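Local coordinates for inorganic pyrophosphatase (Thermus thermophilus, PDB 2PRD), which catalyses the magnesium-dependent hydrolysis of inorganic pyrophosphate into two phosphate ions, at residues R43-A48 with E137-L142; F50-Y55 with D70-S75; S60-D65 with I169-G174; L92-D97 with K151-R156. All coordinates share one frame; numbering follows the deposited sequence.

Interaction 1: residues R43-A48 with E137-L142; sequences RVLPGA and ETYKAL. With SO4 (sulfate ion), chain B.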
loop_
_atom_site.group_PDB
_atom_site.type_symbol
_atom_site.label_atom_id
_atom_site.label_comp_id
_atom_site.label_asym_id
_atom_site.label_seq_id
_atom_site.Cartn_x
_atom_site.Cartn_y
_atom_site.Cartn_z
ATOM N N ARG A 43 6.211 19.793 6.644
ATOM C CA ARG A 43 4.978 19.695 7.439
ATOM C C ARG A 43 4.110 18.614 6.819
ATOM O O ARG A 43 4.406 18.243 5.696
ATOM C CB ARG A 43 4.176 20.994 7.370
ATOM C CG ARG A 43 3.424 21.216 6.054
ATOM C CD ARG A 43 2.877 22.613 5.948
ATOM N NE ARG A 43 2.145 22.906 4.726
ATOM C CZ ARG A 43 2.611 23.297 3.555
ATOM N NH1 ARG A 43 3.924 23.483 3.337
ATOM N NH2 ARG A 43 1.831 23.562 2.529
ATOM N N VAL A 44 3.109 18.235 7.567
ATOM C CA VAL A 44 2.068 17.280 7.145
ATOM C C VAL A 44 0.863 18.140 6.786
ATOM O O VAL A 44 0.488 18.992 7.581
ATOM C CB VAL A 44 1.741 16.284 8.255
ATOM C CG1 VAL A 44 0.737 15.213 7.855
ATOM C CG2 VAL A 44 3.009 15.582 8.718
ATOM N N LEU A 45 0.327 17.982 5.589
ATOM C CA LEU A 45 -0.842 18.783 5.153
ATOM C C LEU A 45 -1.954 18.568 6.185
ATOM O O LEU A 45 -2.198 17.419 6.536
ATOM C CB LEU A 45 -1.270 18.335 3.769
ATOM C CG LEU A 45 -0.351 18.403 2.579
ATOM C CD1 LEU A 45 -1.100 17.870 1.342
ATOM C CD2 LEU A 45 0.137 19.835 2.310
ATOM N N PRO A 46 -2.601 19.669 6.599
ATOM C CA PRO A 46 -3.630 19.590 7.608
ATOM C C PRO A 46 -4.971 19.016 7.181
ATOM O O PRO A 46 -5.728 18.598 8.071
ATOM C CB PRO A 46 -3.677 21.003 8.151
ATOM C CG PRO A 46 -3.279 21.867 6.958
ATOM C CD PRO A 46 -2.264 21.049 6.196
ATOM N N GLY A 47 -5.243 18.987 5.883
ATOM C CA GLY A 47 -6.527 18.487 5.399
ATOM C C GLY A 47 -6.419 17.095 4.861
ATOM O O GLY A 47 -5.278 16.654 4.721
ATOM N N ALA A 48 -7.577 16.467 4.590
ATOM C CA ALA A 48 -7.446 15.066 4.081
ATOM C C ALA A 48 -7.159 15.130 2.605
ATOM O O ALA A 48 -8.047 14.853 1.772
ATOM C CB ALA A 48 -8.815 14.425 4.408
ATOM N N GLU A 137 -5.949 25.470 -4.434
ATOM C CA GLU A 137 -6.852 26.460 -3.822
ATOM C C GLU A 137 -7.367 26.101 -2.463
ATOM O O GLU A 137 -7.945 26.964 -1.795
ATOM C CB GLU A 137 -8.014 26.743 -4.795
ATOM C CG GLU A 137 -7.482 27.545 -5.978
ATOM C CD GLU A 137 -8.512 27.941 -7.008
ATOM O OE1 GLU A 137 -9.531 27.240 -7.141
ATOM O OE2 GLU A 137 -8.247 28.953 -7.707
ATOM N N THR A 138 -7.192 24.851 -1.999
ATOM C CA THR A 138 -7.728 24.479 -0.693
ATOM C C THR A 138 -6.685 23.937 0.257
ATOM O O THR A 138 -6.966 23.867 1.473
ATOM C CB THR A 138 -8.816 23.388 -0.862
ATOM O OG1 THR A 138 -8.260 22.278 -1.605
ATOM C CG2 THR A 138 -10.028 23.845 -1.652
ATOM N N TYR A 139 -5.535 23.547 -0.239
ATOM C CA TYR A 139 -4.539 22.874 0.613
ATOM C C TYR A 139 -3.927 23.679 1.712
ATOM O O TYR A 139 -3.425 23.110 2.692
ATOM C CB TYR A 139 -3.514 22.130 -0.207
ATOM C CG TYR A 139 -2.233 22.855 -0.592
ATOM C CD1 TYR A 139 -2.285 23.984 -1.382
ATOM C CD2 TYR A 139 -0.991 22.379 -0.243
ATOM C CE1 TYR A 139 -1.167 24.650 -1.826
ATOM C CE2 TYR A 139 0.157 23.023 -0.668
ATOM C CZ TYR A 139 0.058 24.150 -1.446
ATOM O OH TYR A 139 1.191 24.806 -1.879
ATOM N N LYS A 140 -4.025 25.008 1.580
ATOM C CA LYS A 140 -3.470 25.896 2.599
ATOM C C LYS A 140 -4.568 26.612 3.369
ATOM O O LYS A 140 -4.310 27.452 4.248
ATOM C CB LYS A 140 -2.478 26.831 1.940
ATOM C CG LYS A 140 -1.065 26.326 1.734
ATOM C CD LYS A 140 -0.233 27.421 1.116
ATOM C CE LYS A 140 1.225 27.156 0.939
ATOM N NZ LYS A 140 1.927 28.464 0.632
ATOM N N ALA A 141 -5.800 26.179 3.094
ATOM C CA ALA A 141 -6.997 26.694 3.728
ATOM C C ALA A 141 -6.940 26.549 5.229
ATOM O O ALA A 141 -7.367 27.547 5.860
ATOM C CB ALA A 141 -8.281 26.192 3.094
ATOM N N LEU A 142 -6.442 25.480 5.808
ATOM C CA LEU A 142 -6.334 25.293 7.258
ATOM C C LEU A 142 -5.122 25.970 7.886
ATOM O O LEU A 142 -4.871 25.914 9.103
ATOM C CB LEU A 142 -6.365 23.784 7.589
ATOM C CG LEU A 142 -7.690 23.132 7.162
ATOM C CD1 LEU A 142 -7.740 21.657 7.303
ATOM C CD2 LEU A 142 -8.796 23.714 8.069
HETATM S S SO4 B . 4.407 25.192 -0.203
HETATM O O1 SO4 B . 4.194 26.676 -0.124
HETATM O O2 SO4 B . 3.060 24.517 -0.181
HETATM O O3 SO4 B . 5.280 24.658 -1.284
HETATM O O4 SO4 B . 5.121 24.846 1.100
HETATM O O HOH W 1 -0.674 23.066 3.649
HETATM O O HOH W 2 -4.338 20.375 3.478
#
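Arg43 meets Tyr139 through a side chain whose CG sits between the backbone N and the carbonyl carbon (chi1 75°). From there the chain runs extended to NE. The two side chains cross at about a right angle, but the guanidinium and ring planes are 38° apart. Arg43 NH2 lies 3.6 Å from Tyr139 CE2. Both groups end at a sulfate ion, probably from the crystallisation liquor. Arg43 NH2 points almost straight at sulfate O2, at 3.1 Å. Arg43 NH1 binds sulfate O4 at 2.9 Å. Tyr139 OH donates to the same O2 that NH2 uses, at 2.5 Å. Lys140 NZ reaches sulfate O1 at 3.0 Å and also forms a salt bridge with Glu98. Lys140 CG lies over one face of the Tyr139 ring, while Leu45 CD2 touches the ring edge at CD2.

Away from the ion, two waters meet at Tyr139 O and donate to it. One accepts from the Arg43 side chain at NH2, the other from Gly47 N. Apolar packing follows, with Pro46 CG 3.7 Å from Leu142 CB. Arg114 of a neighbouring subunit binds Leu45 O, which places this edge at a subunit interface.

Arg43 and Tyr139 are predicted substrate ligands, so the sulfate probably marks a phosphate position. The anion and the waters do the polar joining of these segments. Arg43 NH2 and Lys140 NZ stand 5.3 Å apart. The anion, with Glu143 on Arg43 NE and Glu98 on Lys140, would probably offset their repulsion.

Interaction 2: residues F50-Y55 with D70-S75; sequences FYPGDY and DGLVLS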
loop_
_atom_site.group_PDB
_atom_site.type_symbol
_atom_site.label_atom_id
_atom_site.label_comp_id
_atom_site.label_asym_id
_atom_site.label_seq_id
_atom_site.Cartn_x
_atom_site.Cartn_y
_atom_site.Cartn_z
ATOM N N PHE A 50 -3.745 15.028 -0.602
ATOM C CA PHE A 50 -2.457 14.506 -1.097
ATOM C C PHE A 50 -2.080 15.227 -2.381
ATOM O O PHE A 50 -2.981 15.719 -3.056
ATOM C CB PHE A 50 -2.548 12.979 -1.273
ATOM C CG PHE A 50 -3.604 12.514 -2.217
ATOM C CD1 PHE A 50 -3.407 12.658 -3.585
ATOM C CD2 PHE A 50 -4.772 11.943 -1.746
ATOM C CE1 PHE A 50 -4.355 12.218 -4.474
ATOM C CE2 PHE A 50 -5.725 11.504 -2.640
ATOM C CZ PHE A 50 -5.547 11.685 -3.993
ATOM N N TYR A 51 -0.780 15.286 -2.677
ATOM C CA TYR A 51 -0.312 15.950 -3.899
ATOM C C TYR A 51 -0.866 15.207 -5.086
ATOM O O TYR A 51 -0.746 13.969 -5.140
ATOM C CB TYR A 51 1.237 15.963 -3.920
ATOM C CG TYR A 51 1.721 17.214 -3.207
ATOM C CD1 TYR A 51 1.684 17.323 -1.828
ATOM C CD2 TYR A 51 2.170 18.296 -3.945
ATOM C CE1 TYR A 51 2.066 18.492 -1.200
ATOM C CE2 TYR A 51 2.525 19.500 -3.335
ATOM C CZ TYR A 51 2.469 19.570 -1.961
ATOM O OH TYR A 51 2.890 20.700 -1.324
ATOM N N PRO A 52 -1.445 15.935 -6.023
ATOM C CA PRO A 52 -2.031 15.360 -7.231
ATOM C C PRO A 52 -1.004 14.861 -8.208
ATOM O O PRO A 52 -1.314 14.171 -9.210
ATOM C CB PRO A 52 -2.992 16.478 -7.648
ATOM C CG PRO A 52 -2.086 17.691 -7.392
ATOM C CD PRO A 52 -1.603 17.406 -5.973
ATOM N N GLY A 53 0.280 15.104 -7.985
ATOM C CA GLY A 53 1.343 14.589 -8.895
ATOM C C GLY A 53 2.607 14.727 -8.077
ATOM O O GLY A 53 2.438 15.354 -7.005
ATOM N N ASP A 54 3.730 14.252 -8.540
ATOM C CA ASP A 54 5.002 14.354 -7.827
ATOM C C ASP A 54 5.559 15.767 -7.889
ATOM O O ASP A 54 5.603 16.348 -8.970
ATOM C CB ASP A 54 6.072 13.315 -8.335
ATOM C CG ASP A 54 5.574 11.927 -8.427
ATOM O OD1 ASP A 54 5.014 11.532 -9.465
ATOM O OD2 ASP A 54 5.775 11.135 -7.457
ATOM N N TYR A 55 5.920 16.320 -6.740
ATOM C CA TYR A 55 6.404 17.685 -6.654
ATOM C C TYR A 55 7.890 17.851 -6.380
ATOM O O TYR A 55 8.446 17.229 -5.486
ATOM C CB TYR A 55 5.541 18.403 -5.585
ATOM C CG TYR A 55 5.848 19.878 -5.411
ATOM C CD1 TYR A 55 5.278 20.806 -6.281
ATOM C CD2 TYR A 55 6.654 20.362 -4.395
ATOM C CE1 TYR A 55 5.518 22.182 -6.145
ATOM C CE2 TYR A 55 6.877 21.711 -4.230
ATOM C CZ TYR A 55 6.316 22.598 -5.114
ATOM O OH TYR A 55 6.546 23.959 -4.993
ATOM N N ASP A 70 9.869 25.496 -9.275
ATOM C CA ASP A 70 9.098 24.347 -8.802
ATOM C C ASP A 70 8.220 23.709 -9.882
ATOM O O ASP A 70 7.835 24.452 -10.784
ATOM C CB ASP A 70 7.990 24.886 -7.836
ATOM C CG ASP A 70 8.599 24.998 -6.465
ATOM O OD1 ASP A 70 9.624 24.304 -6.311
ATOM O OD2 ASP A 70 8.075 25.752 -5.643
ATOM N N GLY A 71 7.846 22.455 -9.733
ATOM C CA GLY A 71 6.972 21.868 -10.758
ATOM C C GLY A 71 6.263 20.626 -10.275
ATOM O O GLY A 71 6.727 20.030 -9.314
ATOM N N LEU A 72 5.193 20.301 -10.975
ATOM C CA LEU A 72 4.358 19.122 -10.698
ATOM C C LEU A 72 4.426 18.130 -11.835
ATOM O O LEU A 72 4.198 18.520 -12.980
ATOM C CB LEU A 72 2.937 19.648 -10.496
ATOM C CG LEU A 72 2.089 18.713 -9.635
ATOM C CD1 LEU A 72 2.425 18.925 -8.160
ATOM C CD2 LEU A 72 0.615 18.935 -9.868
ATOM N N VAL A 73 4.790 16.878 -11.580
ATOM C CA VAL A 73 4.940 15.855 -12.616
ATOM C C VAL A 73 3.823 14.823 -12.592
ATOM O O VAL A 73 3.438 14.328 -11.527
ATOM C CB VAL A 73 6.257 15.106 -12.377
ATOM C CG1 VAL A 73 6.626 14.121 -13.482
ATOM C CG2 VAL A 73 7.399 16.092 -12.171
ATOM N N LEU A 74 3.360 14.491 -13.789
ATOM C CA LEU A 74 2.312 13.477 -13.977
ATOM C C LEU A 74 3.083 12.177 -14.111
ATOM O O LEU A 74 3.993 12.115 -14.979
ATOM C CB LEU A 74 1.527 13.855 -15.230
ATOM C CG LEU A 74 0.900 15.245 -15.203
ATOM C CD1 LEU A 74 -0.125 15.349 -16.347
ATOM C CD2 LEU A 74 0.219 15.488 -13.874
ATOM N N SER A 75 2.838 11.174 -13.282
ATOM C CA SER A 75 3.597 9.927 -13.375
ATOM C C SER A 75 2.623 8.746 -13.342
ATOM O O SER A 75 1.525 9.020 -12.879
ATOM C CB SER A 75 4.501 9.751 -12.136
ATOM O OG SER A 75 3.738 10.151 -10.990
#
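Val73 N binds Asp54 O at 2.8 Å, nearly straight at 168°. Asp54 N returns a bond to Val73 O at 3.0 Å. This hydrogen-bonded pair joins antiparallel strands 54-57 and 70-74 of the barrel sheet.

The side chains of Tyr55 and Leu72 share one face of the sheet. Leu72 CD1 sits at the edge of the Tyr55 ring, 3.9 Å from Tyr55 CD1, and at that of Tyr51. Leu72 CD2 meets Pro52 CG. Gly53 CA comes within 3.4 Å of Val73 O, which leaves no room for a side chain. On the other face, Ser75 OG donates to Asp54 OD1; the modelled bond is very short. Asp54 OD2 is held by the backbone N of Arg24 and of Leu79.

Tyr55 CG is anti to the backbone N (chi1 -177°), which carries the ring toward Asp70. Its OH is modelled too close to that carboxylate, so the exact bond is doubtful. A phenylalanine in place of Tyr55 removes the hydroxyl and would probably leave Asp70 OD2 to Lys104 and freer to turn.

Tyr55 is a predicted substrate ligand and Asp70 a predicted magnesium ligand. Lys104 forms a salt bridge with Asp70 OD2 and would probably partly offset its charge.

Interaction 3: residues S60-D65 with I169-G174; sequences STLAED and IARYKG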
loop_
_atom_site.group_PDB
_atom_site.type_symbol
_atom_site.label_atom_id
_atom_site.label_comp_id
_atom_site.label_asym_id
_atom_site.label_seq_id
_atom_site.Cartn_x
_atom_site.Cartn_y
_atom_site.Cartn_z
ATOM N N SER A 60 19.607 24.060 -10.473
ATOM C CA SER A 60 20.302 25.083 -11.242
ATOM C C SER A 60 19.408 26.063 -11.981
ATOM O O SER A 60 19.627 26.341 -13.172
ATOM C CB SER A 60 21.151 24.430 -12.339
ATOM O OG SER A 60 22.244 23.759 -11.688
ATOM N N THR A 61 18.396 26.511 -11.282
ATOM C CA THR A 61 17.445 27.490 -11.813
ATOM C C THR A 61 17.175 28.393 -10.594
ATOM O O THR A 61 17.466 27.999 -9.448
ATOM C CB THR A 61 16.144 26.994 -12.395
ATOM O OG1 THR A 61 15.389 26.282 -11.401
ATOM C CG2 THR A 61 16.320 26.076 -13.594
ATOM N N LEU A 62 16.715 29.576 -10.918
ATOM C CA LEU A 62 16.431 30.507 -9.801
ATOM C C LEU A 62 15.189 31.255 -10.225
ATOM O O LEU A 62 15.298 31.850 -11.297
ATOM C CB LEU A 62 17.646 31.435 -9.719
ATOM C CG LEU A 62 17.706 32.377 -8.533
ATOM C CD1 LEU A 62 17.231 31.761 -7.246
ATOM C CD2 LEU A 62 19.154 32.894 -8.421
ATOM N N ALA A 63 14.111 31.122 -9.478
ATOM C CA ALA A 63 12.882 31.842 -9.860
ATOM C C ALA A 63 13.033 33.279 -9.376
ATOM O O ALA A 63 14.077 33.614 -8.773
ATOM C CB ALA A 63 11.668 31.098 -9.385
ATOM N N GLU A 64 12.066 34.120 -9.667
ATOM C CA GLU A 64 12.106 35.544 -9.288
ATOM C C GLU A 64 11.992 35.672 -7.781
ATOM O O GLU A 64 12.368 36.710 -7.229
ATOM C CB GLU A 64 11.092 36.344 -10.074
ATOM C CG GLU A 64 11.523 36.946 -11.407
ATOM C CD GLU A 64 10.527 36.762 -12.533
ATOM O OE1 GLU A 64 9.314 37.006 -12.360
ATOM O OE2 GLU A 64 10.931 36.333 -13.643
ATOM N N ASP A 65 11.544 34.614 -7.131
ATOM C CA ASP A 65 11.358 34.531 -5.702
ATOM C C ASP A 65 12.598 34.034 -4.976
ATOM O O ASP A 65 12.556 33.775 -3.767
ATOM C CB ASP A 65 10.180 33.646 -5.309
ATOM C CG ASP A 65 10.425 32.172 -5.508
ATOM O OD1 ASP A 65 11.523 31.782 -5.944
ATOM O OD2 ASP A 65 9.488 31.391 -5.207
ATOM N N ILE A 169 16.860 29.575 -15.905
ATOM C CA ILE A 169 18.195 28.916 -16.097
ATOM C C ILE A 169 19.263 30.012 -16.183
ATOM O O ILE A 169 20.329 29.952 -15.556
ATOM C CB ILE A 169 18.215 27.999 -17.316
ATOM C CG1 ILE A 169 17.463 26.692 -17.056
ATOM C CG2 ILE A 169 19.606 27.740 -17.844
ATOM C CD1 ILE A 169 17.162 25.879 -18.314
ATOM N N ALA A 170 18.934 31.035 -16.962
ATOM C CA ALA A 170 19.830 32.163 -17.208
ATOM C C ALA A 170 20.136 32.864 -15.910
ATOM O O ALA A 170 21.298 33.122 -15.580
ATOM C CB ALA A 170 19.145 33.080 -18.200
ATOM N N ARG A 171 19.041 33.161 -15.222
ATOM C CA ARG A 171 19.088 33.864 -13.938
ATOM C C ARG A 171 19.978 33.177 -12.925
ATOM O O ARG A 171 20.651 33.896 -12.169
ATOM C CB ARG A 171 17.699 34.140 -13.384
ATOM C CG ARG A 171 17.718 34.885 -12.064
ATOM C CD ARG A 171 16.352 35.394 -11.629
ATOM N NE ARG A 171 15.442 35.811 -12.658
ATOM C CZ ARG A 171 14.387 35.252 -13.200
ATOM N NH1 ARG A 171 13.970 34.049 -12.823
ATOM N NH2 ARG A 171 13.742 35.855 -14.185
ATOM N N TYR A 172 20.025 31.851 -12.924
ATOM C CA TYR A 172 20.838 31.077 -11.988
ATOM C C TYR A 172 22.324 31.269 -12.260
ATOM O O TYR A 172 23.101 31.325 -11.302
ATOM C CB TYR A 172 20.464 29.598 -11.990
ATOM C CG TYR A 172 21.360 28.742 -11.128
ATOM C CD1 TYR A 172 21.114 28.523 -9.789
ATOM C CD2 TYR A 172 22.471 28.150 -11.689
ATOM C CE1 TYR A 172 21.933 27.698 -9.013
ATOM C CE2 TYR A 172 23.295 27.342 -10.913
ATOM C CZ TYR A 172 23.030 27.142 -9.594
ATOM O OH TYR A 172 23.858 26.373 -8.805
ATOM N N LYS A 173 22.647 31.388 -13.532
ATOM C CA LYS A 173 24.022 31.629 -13.988
ATOM C C LYS A 173 24.410 33.046 -13.569
ATOM O O LYS A 173 25.481 33.310 -13.061
ATOM C CB LYS A 173 24.090 31.568 -15.522
ATOM C CG LYS A 173 23.476 30.254 -16.006
ATOM C CD LYS A 173 24.164 29.740 -17.258
ATOM C CE LYS A 173 23.318 30.146 -18.482
ATOM N NZ LYS A 173 23.176 28.953 -19.375
ATOM N N GLY A 174 23.449 33.906 -13.827
ATOM C CA GLY A 174 23.426 35.316 -13.550
ATOM C C GLY A 174 24.643 36.167 -13.822
ATOM O O GLY A 174 24.886 37.040 -12.930
ATOM O OXT GLY A 174 25.322 36.040 -14.856
#
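Tyr172 turns one ring face to Ser60, whose CA stands 3.5 Å from the ring centroid and 1° off the normal. This is a CH-pi contact. The guanidinium of Arg171 has Glu64 CG over one face, toward the rim. Leu62 O lies at its edge, near the plane. The contact packs the last turn of the C-terminal helix 158-173 against the loop between strands 54-57 and 70-74 of the pyrophosphatase barrel.

Both aromatic and charged groups leave the helix toward the loop. Tyr172 CG is anti to the backbone N (chi1 175°), which brings the ring face over Ser60 CA and C. Ser60 C is 3.4 Å from Tyr172 CG. Ser60 OG turns to Leu6 O in the N-terminal segment. Arg171 runs out extended and then bends at chi3. The bend lets Arg171 NH1 donate to Leu62 O at 3.0 Å, on a carbonyl lone pair. Arg171 NH2 forms a salt bridge with Glu64 OE2 at 2.9 Å. The carboxylate and guanidinium planes stand 83° apart, and the bridge runs from OE2 to NH2, not as a coplanar two-bond pair. An alanine in place of Arg171 would probably leave the Glu64 carboxylate without its mate and the loop around Leu62 less firmly tied.

Both ends of this salt bridge lie at the surface and touch a crystal neighbour. The same loop carries Asp65, a predicted magnesium ligand. Deeper in, Thr61 OG1 binds Ile58 O and Leu69 N, while Thr61 CG2 rests 3.7 Å from Ile169 CG1.

Interaction 4: residues L92-D97 with K151-R156; sequences LLLMED and KVTGWR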
loop_
_atom_site.group_PDB
_atom_site.type_symbol
_atom_site.label_atom_id
_atom_site.label_comp_id
_atom_site.label_asym_id
_atom_site.label_seq_id
_atom_site.Cartn_x
_atom_site.Cartn_y
_atom_site.Cartn_z
ATOM N N LEU A 92 2.444 25.557 -17.795
ATOM C CA LEU A 92 2.683 26.335 -16.589
ATOM C C LEU A 92 1.351 26.504 -15.838
ATOM O O LEU A 92 0.303 26.632 -16.456
ATOM C CB LEU A 92 3.075 27.811 -16.845
ATOM C CG LEU A 92 4.498 28.139 -17.192
ATOM C CD1 LEU A 92 4.734 29.655 -17.325
ATOM C CD2 LEU A 92 5.497 27.555 -16.179
ATOM N N LEU A 93 1.510 26.556 -14.534
ATOM C CA LEU A 93 0.391 26.850 -13.656
ATOM C C LEU A 93 0.823 28.170 -12.978
ATOM O O LEU A 93 1.853 28.247 -12.317
ATOM C CB LEU A 93 0.028 25.785 -12.641
ATOM C CG LEU A 93 -1.089 26.105 -11.660
ATOM C CD1 LEU A 93 -2.370 26.446 -12.393
ATOM C CD2 LEU A 93 -1.338 24.921 -10.741
ATOM N N LEU A 94 0.024 29.190 -13.245
ATOM C CA LEU A 94 0.273 30.524 -12.653
ATOM C C LEU A 94 -0.571 30.628 -11.392
ATOM O O LEU A 94 -1.753 30.236 -11.432
ATOM C CB LEU A 94 -0.123 31.598 -13.655
ATOM C CG LEU A 94 0.591 31.552 -15.002
ATOM C CD1 LEU A 94 0.125 32.662 -15.903
ATOM C CD2 LEU A 94 2.102 31.554 -14.843
ATOM N N MET A 95 0.012 31.157 -10.332
ATOM C CA MET A 95 -0.725 31.358 -9.074
ATOM C C MET A 95 -0.135 32.498 -8.264
ATOM O O MET A 95 1.007 32.947 -8.511
ATOM C CB MET A 95 -0.781 30.034 -8.306
ATOM C CG MET A 95 0.538 29.309 -8.126
ATOM S SD MET A 95 0.376 27.801 -7.115
ATOM C CE MET A 95 -1.045 27.062 -7.935
ATOM N N GLU A 96 -0.916 32.995 -7.327
ATOM C CA GLU A 96 -0.501 34.086 -6.423
ATOM C C GLU A 96 -0.602 33.451 -5.022
ATOM O O GLU A 96 -1.665 32.870 -4.763
ATOM C CB GLU A 96 -1.413 35.287 -6.409
ATOM C CG GLU A 96 -1.987 35.822 -7.686
ATOM C CD GLU A 96 -1.190 36.929 -8.338
ATOM O OE1 GLU A 96 -0.007 36.710 -8.678
ATOM O OE2 GLU A 96 -1.737 38.047 -8.521
ATOM N N ASP A 97 0.447 33.555 -4.260
ATOM C CA ASP A 97 0.414 32.977 -2.897
ATOM C C ASP A 97 0.799 34.095 -1.937
ATOM O O ASP A 97 1.093 35.222 -2.372
ATOM C CB ASP A 97 1.247 31.716 -2.780
ATOM C CG ASP A 97 2.725 32.077 -2.890
ATOM O OD1 ASP A 97 2.955 33.221 -3.351
ATOM O OD2 ASP A 97 3.595 31.279 -2.519
ATOM N N LYS A 151 -4.056 31.688 -4.716
ATOM C CA LYS A 151 -5.058 31.877 -5.746
ATOM C C LYS A 151 -4.488 31.454 -7.097
ATOM O O LYS A 151 -3.337 31.799 -7.401
ATOM C CB LYS A 151 -5.657 33.261 -5.843
ATOM C CG LYS A 151 -7.094 33.073 -6.352
ATOM C CD LYS A 151 -7.403 33.987 -7.526
ATOM C CE LYS A 151 -8.846 33.750 -7.992
ATOM N NZ LYS A 151 -9.582 35.021 -8.289
ATOM N N VAL A 152 -5.264 30.682 -7.810
ATOM C CA VAL A 152 -4.810 30.168 -9.103
ATOM C C VAL A 152 -5.279 31.153 -10.180
ATOM O O VAL A 152 -6.461 31.470 -10.327
ATOM C CB VAL A 152 -5.211 28.731 -9.422
ATOM C CG1 VAL A 152 -5.212 28.551 -10.937
ATOM C CG2 VAL A 152 -4.283 27.711 -8.771
ATOM N N THR A 153 -4.294 31.622 -10.909
ATOM C CA THR A 153 -4.462 32.590 -11.986
ATOM C C THR A 153 -4.792 32.014 -13.327
ATOM O O THR A 153 -5.677 32.561 -13.992
ATOM C CB THR A 153 -3.142 33.409 -12.006
ATOM O OG1 THR A 153 -3.295 34.423 -11.007
ATOM C CG2 THR A 153 -2.885 33.909 -13.395
ATOM N N GLY A 154 -4.177 30.929 -13.766
ATOM C CA GLY A 154 -4.503 30.374 -15.081
ATOM C C GLY A 154 -3.408 29.411 -15.516
ATOM O O GLY A 154 -2.489 29.190 -14.753
ATOM N N TRP A 155 -3.549 28.886 -16.713
ATOM C CA TRP A 155 -2.623 27.923 -17.284
ATOM C C TRP A 155 -2.000 28.472 -18.569
ATOM O O TRP A 155 -2.663 29.250 -19.262
ATOM C CB TRP A 155 -3.386 26.660 -17.599
ATOM C CG TRP A 155 -4.042 25.937 -16.455
ATOM C CD1 TRP A 155 -5.254 26.190 -15.884
ATOM C CD2 TRP A 155 -3.537 24.775 -15.784
ATOM N NE1 TRP A 155 -5.518 25.279 -14.894
ATOM C CE2 TRP A 155 -4.487 24.377 -14.824
ATOM C CE3 TRP A 155 -2.378 24.005 -15.923
ATOM C CZ2 TRP A 155 -4.327 23.304 -13.968
ATOM C CZ3 TRP A 155 -2.230 22.900 -15.085
ATOM C CH2 TRP A 155 -3.178 22.579 -14.115
ATOM N N ARG A 156 -0.782 27.998 -18.799
ATOM C CA ARG A 156 -0.024 28.405 -19.983
ATOM C C ARG A 156 0.506 27.172 -20.678
ATOM O O ARG A 156 0.748 26.156 -20.033
ATOM C CB ARG A 156 1.101 29.366 -19.672
ATOM C CG ARG A 156 0.733 30.709 -19.074
ATOM C CD ARG A 156 0.020 31.576 -20.100
ATOM N NE ARG A 156 -0.421 32.816 -19.479
ATOM C CZ ARG A 156 -1.598 33.071 -18.946
ATOM N NH1 ARG A 156 -2.596 32.187 -18.914
ATOM N NH2 ARG A 156 -1.796 34.281 -18.424
#
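Strands 92-97 and 151-156 pair as antiparallel neighbours, with a classic beta bulge at Leu94. Here strand 150-156 is added to the mixed sheet alongside strand 84-97. Thr153 and Gly154 both face Leu94. Leu94 O takes a bond from Thr153 N at 2.9 Å and a weak one from Gly154 N at 3.4 Å. Gly154 has backbone angles that would jam a CB against the preceding carbonyl. Regular hydrogen-bonded pairs flank the bulge, at Leu92 with Arg156 and at Glu96 with Lys151.

The side chains of Leu93, Met95, Val152 and Trp155 share the face toward helix 126-138. Leu93 CD1 sits over the six-membered ring of Trp155, 3.9 Å from its centroid, in a CH-pi contact. The same methyl meets Val152 CG1. The bulge brings Met95 opposite Val152. Met95 CE lies a tight 3.4 Å from Val152 CG2, after a bend at chi3. Phe136 of helix 126-138 packs on both Leu93 and Met95.

On the other face, Leu94 CD1 lies over the guanidinium of Arg156, 3.5 Å from CZ. Arg156 bends at chi2 (-70°) to fold over it. Arg156 NH1 also donates to Trp155 O at 3.0 Å, which would probably limit the turning of the guanidinium.

One face is apolar and backed by a helix. The other carries Glu96, Lys151 and Arg156; the flat face of Arg156 lies against Leu94, so its polar rim can probably stay near solvent.

In the fold
Interactions 2 and 4 are strand pairings in the same mixed sheet, and strands 70-74 and 84-97 follow each other in the chain. Interaction 2 is buried near the centre; interaction 4 is partly buried, with charges on one face. Interaction 3 is a surface contact and ties the C-terminal helix to a loop with a salt bridge and an aromatic face. Interaction 1 is buried at a subunit boundary, with apolar packing and polar links through an anion and water. Interactions 1 and 2 touch where Tyr139 meets Tyr51, and both reach the second subunit. Interactions 1 and 3 lie on opposite sides of the chain's centre. Predicted ligand residues appear in interactions 1, 2 and 3.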